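Local coordinates for protein transcriptional regulator, crp family (Thermotoga maritima, PDB 1O5L) that probably binds DNA and regulates transcription as a member of the CRP family, with a cyclic nucleotide-binding-type beta-roll domain, at residues Asp42-Glu48 against Lys97-Lys103; Thr50-Val56 against Val88-Glu94. The contacts are given in a common frame with arbitrary orientation. Numbering follows the deposited sequence.

In the fold
From the N terminus, strand 23-27 and strand 32-34 come first; strand 42-48 then enters contact 1 and strand 51-56, next along the chain, enters contact 2. After strands 62-68 and 72-73 the chain returns through strand 89-92, which closes contact 2 over 31 intervening residues, and then through strand 96-102, which closes contact 1 over 48. The inner loop of contact 2 thus lies wholly within the outer loop of contact 1. Each contact is the central pair of its own four-stranded antiparallel sheet, with centres about 15 Å apart. The sheets meet where Leu51 CG packs 3.8 Å from Leu46 CD1, and Leu51 CD1 lies 4.1 Å from Ile98 CD1.

Contact 1 (Asp42-Glu48 against Lys97-Lys103); sequences DVLILLE and KILSIPK
Two central antiparallel strands of a sheet in the beta-roll of a cyclic nucleotide-binding domain meet here, their axes 4.4 Å apart at closest approach and their N-to-C directions at 156°. Asp42 opens the first strand opposite Pro102 in a non-hydrogen-bonded pair (CA-CA 4.6 Å); with chi1 in m, its OD2 accepts a 2.7 Å hydrogen bond from Ser100 OG. Val43 makes a hydrogen-bonded pair with Ile101, Val43 N to Ile101 O and Ile101 N to Val43 O both being 2.9 Å. Both side chains touch Phe106 of helix 103-112, which begins directly after Pro102 in the N-cap position. Leu44 faces Ser100 in a non-hydrogen-bonded pair (CA-CA 4.7 Å), and its CB lies 4.1 Å from Ile98 CG2. Ile45 pairs with Leu99 through two 2.8 Å bonds, Ile45 N to Leu99 O and Leu99 N to Ile45 O. On this face Ile45 CD1 reaches Ile101 CD1 at 4.2 Å. Leu46, on the same face as Leu44, sets CD1 4.1 Å from Ile98 CG1. A classic beta bulge follows: Leu47 and Glu48 both oppose Lys97, whose O accepts Leu47 N at 2.9 Å and, weakly, Glu48 N at 3.4 Å. The helical psi of Leu47 (-46°) produces the kink and turns its CB toward the other strand, so that CD1 sits 4.0 Å from Leu99 CB. Glu48 O then receives Lys97 N at 3.0 Å. Their charged ends form a long salt bridge (Glu48 OE1 to Lys97 NZ, 3.9 Å), and a water bridges them, 2.7 Å from Glu48 OE2 and 2.8 Å from Lys97 NZ.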
loop_
_atom_site.group_PDB
_atom_site.type_symbol
_atom_site.label_atom_id
_atom_site.label_comp_id
_atom_site.label_asym_id
_atom_site.label_seq_id
_atom_site.Cartn_x
_atom_site.Cartn_y
_atom_site.Cartn_z
ATOM N N ASP A 42 9.896 -8.666 11.513
ATOM C CA ASP A 42 10.548 -7.397 11.700
ATOM C C ASP A 42 10.498 -6.648 10.380
ATOM O O ASP A 42 10.445 -7.266 9.292
ATOM C CB ASP A 42 11.992 -7.628 12.099
ATOM C CG ASP A 42 12.152 -8.042 13.554
ATOM O OD1 ASP A 42 11.246 -8.133 14.418
ATOM O OD2 ASP A 42 13.315 -8.274 13.934
ATOM N N VAL A 43 10.507 -5.321 10.484
ATOM C CA VAL A 43 10.716 -4.441 9.351
ATOM C C VAL A 43 12.233 -4.445 9.022
ATOM O O VAL A 43 13.101 -4.166 9.885
ATOM C CB VAL A 43 10.237 -3.007 9.690
ATOM C CG1 VAL A 43 10.500 -2.046 8.533
ATOM C CG2 VAL A 43 8.762 -3.006 10.094
ATOM N N LEU A 44 12.548 -4.757 7.773
ATOM C CA LEU A 44 13.938 -4.867 7.317
ATOM C C LEU A 44 14.308 -3.663 6.452
ATOM O O LEU A 44 13.561 -3.299 5.537
ATOM C CB LEU A 44 14.122 -6.166 6.528
ATOM C CG LEU A 44 13.706 -7.483 7.202
ATOM C CD1 LEU A 44 14.128 -8.627 6.345
ATOM C CD2 LEU A 44 14.296 -7.679 8.648
ATOM N N ILE A 45 15.461 -3.049 6.743
ATOM C CA ILE A 45 15.968 -1.915 5.965
ATOM C C ILE A 45 17.383 -2.219 5.480
ATOM O O ILE A 45 18.265 -2.511 6.292
ATOM C CB ILE A 45 15.947 -0.592 6.828
ATOM C CG1 ILE A 45 14.526 -0.284 7.320
ATOM C CG2 ILE A 45 16.494 0.606 6.032
ATOM C CD1 ILE A 45 14.469 0.860 8.329
ATOM N N LEU A 46 17.597 -2.136 4.171
ATOM C CA LEU A 46 18.921 -2.319 3.585
ATOM C C LEU A 46 19.784 -1.078 3.798
ATOM O O LEU A 46 19.493 0.003 3.239
ATOM C CB LEU A 46 18.846 -2.607 2.078
ATOM C CG LEU A 46 20.177 -2.806 1.365
ATOM C CD1 LEU A 46 20.862 -4.080 1.872
ATOM C CD2 LEU A 46 19.989 -2.885 -0.177
ATOM N N LEU A 47 20.871 -1.290 4.543
ATOM C CA LEU A 47 21.799 -0.252 4.967
ATOM C C LEU A 47 22.916 -0.073 3.969
ATOM O O LEU A 47 23.287 1.057 3.649
ATOM C CB LEU A 47 22.441 -0.631 6.319
ATOM C CG LEU A 47 21.506 -0.656 7.537
ATOM C CD1 LEU A 47 22.213 -1.239 8.760
ATOM C CD2 LEU A 47 20.962 0.756 7.818
ATOM N N GLU A 48 23.488 -1.198 3.536
ATOM C CA GLU A 48 24.570 -1.207 2.578
ATOM C C GLU A 48 24.642 -2.534 1.828
ATOM O O GLU A 48 24.230 -3.570 2.355
ATOM C CB GLU A 48 25.912 -0.881 3.221
ATOM C CG GLU A 48 26.140 -1.369 4.629
ATOM C CD GLU A 48 27.524 -0.954 5.151
ATOM O OE1 GLU A 48 28.539 -1.559 4.692
ATOM O OE2 GLU A 48 27.586 0.004 5.981
ATOM N N LYS A 97 24.384 -5.466 4.634
ATOM C CA LYS A 97 23.973 -5.257 6.022
ATOM C C LYS A 97 22.568 -4.683 6.041
ATOM O O LYS A 97 22.212 -3.813 5.250
ATOM C CB LYS A 97 24.906 -4.297 6.771
ATOM C CG LYS A 97 26.375 -4.643 6.643
ATOM C CD LYS A 97 27.258 -3.788 7.552
ATOM C CE LYS A 97 28.715 -4.140 7.394
ATOM N NZ LYS A 97 29.571 -3.139 8.089
ATOM N N ILE A 98 21.790 -5.170 6.993
ATOM C CA ILE A 98 20.389 -4.852 7.116
ATOM C C ILE A 98 20.102 -4.454 8.549
ATOM O O ILE A 98 20.749 -4.932 9.475
ATOM C CB ILE A 98 19.587 -6.106 6.656
ATOM C CG1 ILE A 98 19.552 -6.113 5.124
ATOM C CG2 ILE A 98 18.146 -6.193 7.248
ATOM C CD1 ILE A 98 19.118 -7.439 4.543
ATOM N N LEU A 99 19.132 -3.549 8.703
ATOM C CA LEU A 99 18.599 -3.158 9.996
ATOM C C LEU A 99 17.249 -3.851 10.145
ATOM O O LEU A 99 16.424 -3.818 9.213
ATOM C CB LEU A 99 18.409 -1.641 10.074
ATOM C CG LEU A 99 17.746 -1.004 11.314
ATOM C CD1 LEU A 99 18.471 -1.302 12.649
ATOM C CD2 LEU A 99 17.644 0.523 11.070
ATOM N N SER A 100 17.037 -4.438 11.325
ATOM C CA SER A 100 15.863 -5.206 11.632
ATOM C C SER A 100 15.182 -4.577 12.860
ATOM O O SER A 100 15.710 -4.662 13.972
ATOM C CB SER A 100 16.288 -6.661 11.945
ATOM O OG SER A 100 15.165 -7.524 12.126
ATOM N N ILE A 101 14.041 -3.937 12.648
ATOM C CA ILE A 101 13.269 -3.310 13.719
ATOM C C ILE A 101 11.992 -4.117 14.019
ATOM O O ILE A 101 11.238 -4.379 13.095
ATOM C CB ILE A 101 12.852 -1.862 13.306
ATOM C CG1 ILE A 101 14.093 -1.040 12.896
ATOM C CG2 ILE A 101 12.095 -1.190 14.428
ATOM C CD1 ILE A 101 13.771 0.337 12.403
ATOM N N PRO A 102 11.718 -4.422 15.288
ATOM C CA PRO A 102 10.463 -5.075 15.672
ATOM C C PRO A 102 9.240 -4.274 15.221
ATOM O O PRO A 102 9.208 -3.034 15.329
ATOM C CB PRO A 102 10.533 -5.171 17.217
ATOM C CG PRO A 102 11.973 -4.990 17.580
ATOM C CD PRO A 102 12.584 -4.166 16.454
ATOM N N LYS A 103 8.250 -4.988 14.685
ATOM C CA LYS A 103 7.065 -4.361 14.124
ATOM C C LYS A 103 6.384 -3.362 15.081
ATOM O O LYS A 103 5.929 -2.308 14.651
ATOM C CB LYS A 103 6.062 -5.425 13.673
ATOM C CG LYS A 103 5.871 -5.474 12.178
ATOM C CD LYS A 103 4.582 -6.254 11.748
ATOM C CE LYS A 103 4.917 -7.539 11.038
ATOM N NZ LYS A 103 3.674 -8.270 10.647
HETATM O O HOH W 1 28.916 -0.431 8.247
#

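Contact 2 (Thr50-Val56 against Val88-Glu94); sequences TLKTEHV and VNVVAGE
Extended backbones run antiparallel through most of Thr50-Val56 and Val88-Glu94, the strand axes 4.5 Å apart at closest and at 152° between N-to-C directions; they are the inner pair of the second sheet of the beta-roll. Leu51 opposes Ala92 and Thr53 opposes Val90 (CA-CA 4.8 Å) in non-hydrogen-bonded pairs. The hydrogen-bonded pairs are Lys52 with Val91 (Lys52 N to Val91 O 2.7 Å, Val91 N to Lys52 O 2.9 Å) and Glu54 with Asn89 (Glu54 N to Asn89 O 3.0 Å; the return bond, Asn89 N to Glu54 O, also 3.0 Å but weak at 127°). Gly93, with psi near -27°, turns the chain out of the extended form, and Gly93 N donates to Thr50 O at 2.8 Å.

Among side chains, Leu51 (mt) and Val90 (t) meet at CD1 and CG1, 3.9 Å apart, and Leu51 also touches Ile98 of the other sheet. Thr53 CB packs 3.7 Å from Val88 CG2. Lys52, Glu54, Asn89 and Val91 share the reverse face: Glu54 CG approaches Asn89 CB at 3.5 Å, and Lys52 CD rests 3.6 Å from Gly93 CA. Asn89 OD1 accepts a hydrogen bond from Gln36 N, joining the pair to the chain beyond strand 32-34. At the far end, His55 meets the ring of Phe136 of the second subunit, and Val88 packs on that same residue, so this end of the strand pair contributes to the contact between the two subunits. At the opposite end Thr50 OG1, also bonded to Lys69 NZ, donates to Glu94 OE2 at 2.6 Å.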
loop_
_atom_site.group_PDB
_atom_site.type_symbol
_atom_site.label_atom_id
_atom_site.label_comp_id
_atom_site.label_asym_id
_atom_site.label_seq_id
_atom_site.Cartn_x
_atom_site.Cartn_y
_atom_site.Cartn_z
ATOM N N THR A 50 23.734 -4.826 -1.755
ATOM C CA THR A 50 22.767 -5.005 -2.836
ATOM C C THR A 50 22.042 -6.342 -2.636
ATOM O O THR A 50 22.679 -7.381 -2.421
ATOM C CB THR A 50 23.469 -5.017 -4.244
ATOM O OG1 THR A 50 24.268 -3.847 -4.448
ATOM C CG2 THR A 50 22.453 -4.916 -5.366
ATOM N N LEU A 51 20.712 -6.310 -2.746
ATOM C CA LEU A 51 19.900 -7.507 -2.669
ATOM C C LEU A 51 19.278 -7.818 -4.026
ATOM O O LEU A 51 19.124 -6.919 -4.857
ATOM C CB LEU A 51 18.811 -7.328 -1.627
ATOM C CG LEU A 51 19.306 -6.850 -0.262
ATOM C CD1 LEU A 51 18.147 -6.696 0.661
ATOM C CD2 LEU A 51 20.335 -7.831 0.311
ATOM N N LYS A 52 18.943 -9.096 -4.236
ATOM C CA LYS A 52 18.163 -9.570 -5.396
ATOM C C LYS A 52 16.855 -10.209 -4.951
ATOM O O LYS A 52 16.825 -10.982 -3.984
ATOM C CB LYS A 52 18.973 -10.582 -6.198
ATOM C CG LYS A 52 20.036 -9.914 -7.050
ATOM C CD LYS A 52 21.370 -10.601 -6.980
ATOM C CE LYS A 52 21.376 -11.935 -7.726
ATOM N NZ LYS A 52 22.639 -12.051 -8.556
ATOM N N THR A 53 15.769 -9.857 -5.632
ATOM C CA THR A 53 14.485 -10.471 -5.375
ATOM C C THR A 53 14.197 -11.444 -6.511
ATOM O O THR A 53 14.336 -11.085 -7.687
ATOM C CB THR A 53 13.349 -9.425 -5.209
ATOM O OG1 THR A 53 13.249 -8.556 -6.348
ATOM C CG2 THR A 53 13.606 -8.492 -4.036
ATOM N N GLU A 54 13.819 -12.673 -6.157
ATOM C CA GLU A 54 13.575 -13.699 -7.139
ATOM C C GLU A 54 12.351 -14.542 -6.776
ATOM O O GLU A 54 12.233 -15.037 -5.652
ATOM C CB GLU A 54 14.836 -14.558 -7.350
ATOM C CG GLU A 54 15.225 -15.405 -6.156
ATOM C CD GLU A 54 16.605 -16.062 -6.253
ATOM O OE1 GLU A 54 17.434 -15.650 -7.109
ATOM O OE2 GLU A 54 16.852 -17.007 -5.439
ATOM N N HIS A 55 11.431 -14.665 -7.727
ATOM C CA HIS A 55 10.232 -15.478 -7.564
ATOM C C HIS A 55 10.496 -16.948 -7.892
ATOM O O HIS A 55 11.101 -17.267 -8.908
ATOM C CB HIS A 55 9.110 -14.967 -8.454
ATOM C CG HIS A 55 7.809 -15.681 -8.242
ATOM N ND1 HIS A 55 7.546 -16.930 -8.776
ATOM C CD2 HIS A 55 6.706 -15.332 -7.536
ATOM C CE1 HIS A 55 6.335 -17.313 -8.413
ATOM N NE2 HIS A 55 5.804 -16.362 -7.665
ATOM N N VAL A 56 10.030 -17.827 -7.011
ATOM C CA VAL A 56 10.252 -19.261 -7.124
ATOM C C VAL A 56 8.993 -19.861 -7.696
ATOM O O VAL A 56 7.897 -19.620 -7.180
ATOM C CB VAL A 56 10.510 -19.930 -5.759
ATOM C CG1 VAL A 56 10.999 -21.356 -5.964
ATOM C CG2 VAL A 56 11.510 -19.149 -4.943
ATOM N N VAL A 88 8.654 -13.082 -2.240
ATOM C CA VAL A 88 9.780 -13.538 -3.056
ATOM C C VAL A 88 10.923 -13.966 -2.168
ATOM O O VAL A 88 11.007 -13.531 -1.029
ATOM C CB VAL A 88 10.305 -12.382 -3.998
ATOM C CG1 VAL A 88 9.199 -11.914 -4.951
ATOM C CG2 VAL A 88 10.833 -11.207 -3.202
ATOM N N ASN A 89 11.810 -14.800 -2.691
ATOM C CA ASN A 89 13.138 -14.942 -2.125
ATOM C C ASN A 89 13.874 -13.596 -2.135
ATOM O O ASN A 89 13.824 -12.862 -3.123
ATOM C CB ASN A 89 13.957 -15.935 -2.926
ATOM C CG ASN A 89 13.585 -17.371 -2.671
ATOM O OD1 ASN A 89 12.698 -17.694 -1.893
ATOM N ND2 ASN A 89 14.299 -18.253 -3.324
ATOM N N VAL A 90 14.533 -13.272 -1.030
ATOM C CA VAL A 90 15.431 -12.124 -0.948
ATOM C C VAL A 90 16.843 -12.665 -0.719
ATOM O O VAL A 90 17.102 -13.361 0.262
ATOM C CB VAL A 90 15.014 -11.132 0.165
ATOM C CG1 VAL A 90 15.926 -9.885 0.180
ATOM C CG2 VAL A 90 13.567 -10.697 -0.024
ATOM N N VAL A 91 17.750 -12.339 -1.641
ATOM C CA VAL A 91 19.096 -12.898 -1.663
ATOM C C VAL A 91 20.145 -11.782 -1.736
ATOM O O VAL A 91 19.936 -10.793 -2.429
ATOM C CB VAL A 91 19.274 -13.799 -2.888
ATOM C CG1 VAL A 91 20.632 -14.534 -2.822
ATOM C CG2 VAL A 91 18.110 -14.788 -3.010
ATOM N N ALA A 92 21.274 -11.954 -1.032
ATOM C CA ALA A 92 22.379 -10.979 -1.084
ATOM C C ALA A 92 23.107 -11.102 -2.418
ATOM O O ALA A 92 23.589 -12.181 -2.762
ATOM C CB ALA A 92 23.355 -11.183 0.079
ATOM N N GLY A 93 23.151 -10.001 -3.172
ATOM C CA GLY A 93 23.891 -9.941 -4.425
ATOM C C GLY A 93 25.369 -9.698 -4.181
ATOM O O GLY A 93 26.213 -10.072 -4.997
ATOM N N GLU A 94 25.657 -9.049 -3.055
ATOM C CA GLU A 94 26.997 -8.830 -2.567
ATOM C C GLU A 94 26.947 -8.772 -1.037
ATOM O O GLU A 94 25.859 -8.769 -0.450
ATOM C CB GLU A 94 27.559 -7.527 -3.136
ATOM C CG GLU A 94 26.829 -6.258 -2.683
ATOM C CD GLU A 94 27.470 -4.997 -3.253
ATOM O OE1 GLU A 94 28.709 -4.851 -3.128
ATOM O OE2 GLU A 94 26.754 -4.157 -3.841
#